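Local coordinates for protein F420-reducing hydrogenase, subunit beta (Methanothermobacter marburgensis, PDB 4OMF) that is the FAD- and iron-sulfur-containing beta subunit of a hydrogenase that couples hydrogen oxidation to the reduction of coenzyme F420, at residues Val210-Pro213 with Ser217-Ile220. Sequence-based numbering, arbitrary orientation.
With FAD (flavin-adenine dinucleotide), chain R.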
ATOM      1  N   VAL C 210       2.410 -34.150 -27.196  1.00 24.82           N
ATOM      2  CA  VAL C 210       3.285 -34.094 -28.367  1.00 22.78           C
ATOM      3  C   VAL C 210       4.232 -35.285 -28.455  1.00 25.91           C
ATOM      4  O   VAL C 210       4.915 -35.627 -27.492  1.00 25.09           O
ATOM      5  CB  VAL C 210       4.088 -32.789 -28.385  1.00 24.14           C
ATOM      6  CG1 VAL C 210       5.126 -32.809 -29.502  1.00 24.67           C
ATOM      7  CG2 VAL C 210       3.128 -31.616 -28.555  1.00 25.39           C
ATOM      8  N   GLY C 211       4.249 -35.926 -29.624  1.00 24.81           N
ATOM      9  CA  GLY C 211       5.137 -37.056 -29.870  1.00 28.48           C
ATOM     10  C   GLY C 211       4.363 -38.360 -29.830  1.00 30.02           C
ATOM     11  O   GLY C 211       4.828 -39.391 -30.314  1.00 32.50           O
ATOM     12  N   SER C 212       3.151 -38.296 -29.278  1.00 28.56           N
ATOM     13  CA  SER C 212       2.289 -39.472 -29.127  1.00 26.10           C
ATOM     14  C   SER C 212       0.987 -39.313 -29.911  1.00 26.92           C
ATOM     15  O   SER C 212       0.538 -38.194 -30.157  1.00 32.12           O
ATOM     16  CB  SER C 212       1.967 -39.723 -27.641  1.00 26.69           C
ATOM     17  OG  SER C 212       3.072 -40.293 -26.961  1.00 29.02           O
ATOM     18  N   PRO C 213       0.368 -40.444 -30.288  1.00 31.56           N
ATOM     19  CA  PRO C 213      -0.939 -40.412 -30.952  1.00 32.58           C
ATOM     20  C   PRO C 213      -2.057 -40.027 -29.987  1.00 33.27           C
ATOM     21  O   PRO C 213      -1.844 -39.955 -28.772  1.00 29.42           O
ATOM     22  CB  PRO C 213      -1.112 -41.846 -31.468  1.00 31.00           C
ATOM     23  CG  PRO C 213      -0.258 -42.676 -30.575  1.00 33.90           C
ATOM     24  CD  PRO C 213       0.894 -41.816 -30.155  1.00 33.23           C
ATOM     25  N   SER C 217       0.190 -40.365 -24.252  1.00 22.20           N
ATOM     26  CA  SER C 217       1.057 -39.283 -23.759  1.00 19.67           C
ATOM     27  C   SER C 217       2.527 -39.644 -23.866  1.00 20.63           C
ATOM     28  O   SER C 217       2.892 -40.804 -23.692  1.00 23.98           O
ATOM     29  CB  SER C 217       0.767 -38.959 -22.297  1.00 20.59           C
ATOM     30  OG  SER C 217      -0.517 -38.409 -22.119  1.00 23.40           O
ATOM     31  N   THR C 218       3.366 -38.637 -24.097  1.00 21.55           N
ATOM     32  CA  THR C 218       4.814 -38.803 -24.055  1.00 23.50           C
ATOM     33  C   THR C 218       5.293 -38.488 -22.642  1.00 24.30           C
ATOM     34  O   THR C 218       5.102 -37.373 -22.142  1.00 23.56           O
ATOM     35  CB  THR C 218       5.505 -37.898 -25.079  1.00 27.01           C
ATOM     36  OG1 THR C 218       4.970 -38.168 -26.386  1.00 26.87           O
ATOM     37  CG2 THR C 218       7.004 -38.123 -25.069  1.00 25.43           C
ATOM     38  N   VAL C 219       5.876 -39.496 -21.991  1.00 21.94           N
ATOM     39  CA  VAL C 219       6.199 -39.431 -20.563  1.00 23.32           C
ATOM     40  C   VAL C 219       7.705 -39.486 -20.341  1.00 20.15           C
ATOM     41  O   VAL C 219       8.355 -40.475 -20.670  1.00 24.52           O
ATOM     42  CB  VAL C 219       5.553 -40.603 -19.786  1.00 24.21           C
ATOM     43  CG1 VAL C 219       5.878 -40.517 -18.296  1.00 22.87           C
ATOM     44  CG2 VAL C 219       4.048 -40.623 -20.000  1.00 21.37           C
ATOM     45  N   ILE C 220       8.237 -38.423 -19.763  1.00 23.03           N
ATOM     46  CA  ILE C 220       9.671 -38.294 -19.527  1.00 21.64           C
ATOM     47  C   ILE C 220       9.933 -38.418 -18.030  1.00 24.04           C
ATOM     48  O   ILE C 220       9.512 -37.545 -17.271  1.00 24.38           O
ATOM     49  CB  ILE C 220      10.174 -36.926 -20.019  1.00 22.26           C
ATOM     50  CG1 ILE C 220       9.965 -36.777 -21.529  1.00 25.88           C
ATOM     51  CG2 ILE C 220      11.645 -36.749 -19.668  1.00 22.91           C
ATOM     52  CD1 ILE C 220      10.150 -35.343 -22.013  1.00 25.82           C
TER
HETATM   53  PA  FAD R 405      -5.281 -35.413 -17.094  1.00 21.12           P
HETATM   54  O1A FAD R 405      -6.240 -34.875 -18.125  1.00 20.55           O
HETATM   55  O2A FAD R 405      -5.467 -36.734 -16.408  1.00 22.67           O
HETATM   56  O5B FAD R 405      -5.152 -34.311 -15.951  1.00 21.12           O
HETATM   57  C5B FAD R 405      -4.782 -32.998 -16.397  1.00 21.81           C
HETATM   58  C4B FAD R 405      -4.155 -32.272 -15.206  1.00 23.30           C
HETATM   59  O4B FAD R 405      -3.717 -30.978 -15.625  1.00 24.29           O
HETATM   60  C3B FAD R 405      -5.188 -32.079 -14.102  1.00 24.79           C
HETATM   61  O3B FAD R 405      -4.677 -32.486 -12.823  1.00 21.05           O
HETATM   62  C2B FAD R 405      -5.422 -30.575 -14.107  1.00 25.17           C
HETATM   63  O2B FAD R 405      -5.671 -30.094 -12.777  1.00 29.28           O
HETATM   64  C1B FAD R 405      -4.133 -30.012 -14.675  1.00 19.96           C
HETATM   65  N9A FAD R 405      -4.392 -28.723 -15.340  1.00 18.57           N
HETATM   66  C8A FAD R 405      -5.314 -28.502 -16.294  1.00 19.52           C
HETATM   67  N7A FAD R 405      -5.280 -27.212 -16.701  1.00 17.65           N
HETATM   68  C5A FAD R 405      -4.300 -26.602 -15.978  1.00 18.43           C
HETATM   69  C6A FAD R 405      -3.750 -25.229 -15.892  1.00 22.65           C
HETATM   70  N6A FAD R 405      -4.244 -24.220 -16.658  1.00 21.71           N
HETATM   71  N1A FAD R 405      -2.742 -25.029 -15.029  1.00 20.14           N
HETATM   72  C2A FAD R 405      -2.257 -26.003 -14.230  1.00 21.72           C
HETATM   73  N3A FAD R 405      -2.715 -27.277 -14.241  1.00 21.49           N
HETATM   74  C4A FAD R 405      -3.721 -27.609 -15.089  1.00 20.42           C
HETATM   75  N1  FAD R 405       0.818 -30.393 -23.908  1.00 21.47           N
HETATM   76  C2  FAD R 405       1.780 -30.489 -24.910  1.00 20.74           C
HETATM   77  O2  FAD R 405       2.052 -31.614 -25.375  1.00 22.08           O
HETATM   78  N3  FAD R 405       2.373 -29.330 -25.391  1.00 19.91           N
HETATM   79  C4  FAD R 405       2.060 -28.097 -24.857  1.00 22.00           C
HETATM   80  O4  FAD R 405       2.646 -27.082 -25.293  1.00 20.32           O
HETATM   81  C4X FAD R 405       0.704 -27.937 -24.381  1.00 22.69           C
HETATM   82  N5  FAD R 405       0.353 -26.569 -23.919  1.00 19.24           N
HETATM   83  C5X FAD R 405      -0.192 -26.560 -22.556  1.00 21.18           C
HETATM   84  C6  FAD R 405      -0.484 -25.282 -22.051  1.00 18.08           C
HETATM   85  C7  FAD R 405      -1.204 -25.152 -20.857  1.00 19.78           C
HETATM   86  C7M FAD R 405      -1.514 -23.771 -20.295  1.00 19.56           C
HETATM   87  C8  FAD R 405      -1.631 -26.309 -20.209  1.00 19.24           C
HETATM   88  C8M FAD R 405      -2.423 -26.301 -18.914  1.00 20.29           C
HETATM   89  C9  FAD R 405      -1.354 -27.596 -20.719  1.00 19.54           C
HETATM   90  C9A FAD R 405      -0.708 -27.728 -21.953  1.00 19.92           C
HETATM   91  N10 FAD R 405      -0.337 -29.014 -22.424  1.00 19.58           N
HETATM   92  C10 FAD R 405       0.236 -29.167 -23.673  1.00 21.69           C
HETATM   93  C1' FAD R 405      -0.469 -30.245 -21.619  1.00 20.57           C
HETATM   94  C2' FAD R 405      -1.735 -31.021 -21.870  1.00 21.20           C
HETATM   95  O2' FAD R 405      -2.724 -30.321 -22.474  1.00 21.08           O
HETATM   96  C3' FAD R 405      -2.077 -31.817 -20.837  1.00 20.94           C
HETATM   97  O3' FAD R 405      -2.550 -31.142 -19.761  1.00 22.09           O
HETATM   98  C4' FAD R 405      -1.123 -32.950 -20.497  1.00 19.98           C
HETATM   99  O4' FAD R 405      -0.813 -33.760 -21.651  1.00 23.63           O
HETATM  100  C5' FAD R 405      -1.684 -33.820 -19.368  1.00 19.12           C
HETATM  101  O5' FAD R 405      -2.710 -34.660 -19.874  1.00 20.17           O
HETATM  102  P   FAD R 405      -3.184 -35.962 -19.075  1.00 21.05           P
HETATM  103  O1P FAD R 405      -1.932 -36.731 -18.716  1.00 21.39           O
HETATM  104  O2P FAD R 405      -4.252 -36.671 -19.856  1.00 20.62           O
HETATM  105  O3P FAD R 405      -3.776 -35.329 -17.697  1.00 22.88           O
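V210 meets T218 across the loop of the beta-hairpin formed by strands 205-208 and 217-221 of the central mixed sheet, a loop that also forms part of the FAD pocket. On its amide side V210 holds the flavin: its N donates to FAD O2 at 3.1 Å with an N-H...O angle of 163°, a nearly straight bond. With CG1 anti to the backbone N, CG2 lies beside that N and comes to 3.4 Å from FAD O2, while the valine side chain packs on L253, L254 and L257 of helix 251-275. The carbonyl O of V210, roughly at right angles to that N-H bond, accepts from T218 OG1 at 2.8 Å; the donor stands 42° out of the carbonyl plane, above it and not on a lone pair. V210 thus bonds through its N to the flavin O2 and through its O to strand 217-221. Glycine suits the backbone at G211: at phi 104° a CB would press on the preceding carbonyl O and come within 3.0 Å of T218 OG1. S212 then directs its CB at the strand. Its OG lies beside its own backbone N, 3.2 Å from S217 C, and is hydrogen-bonded to S11 of strand 8-14. S217 OG bonds to G26 N, on the cofactor side. The buried hydroxyls S212 OG and T218 OG1 lie 2.9 Å apart, the T218 proton already given to V210 O.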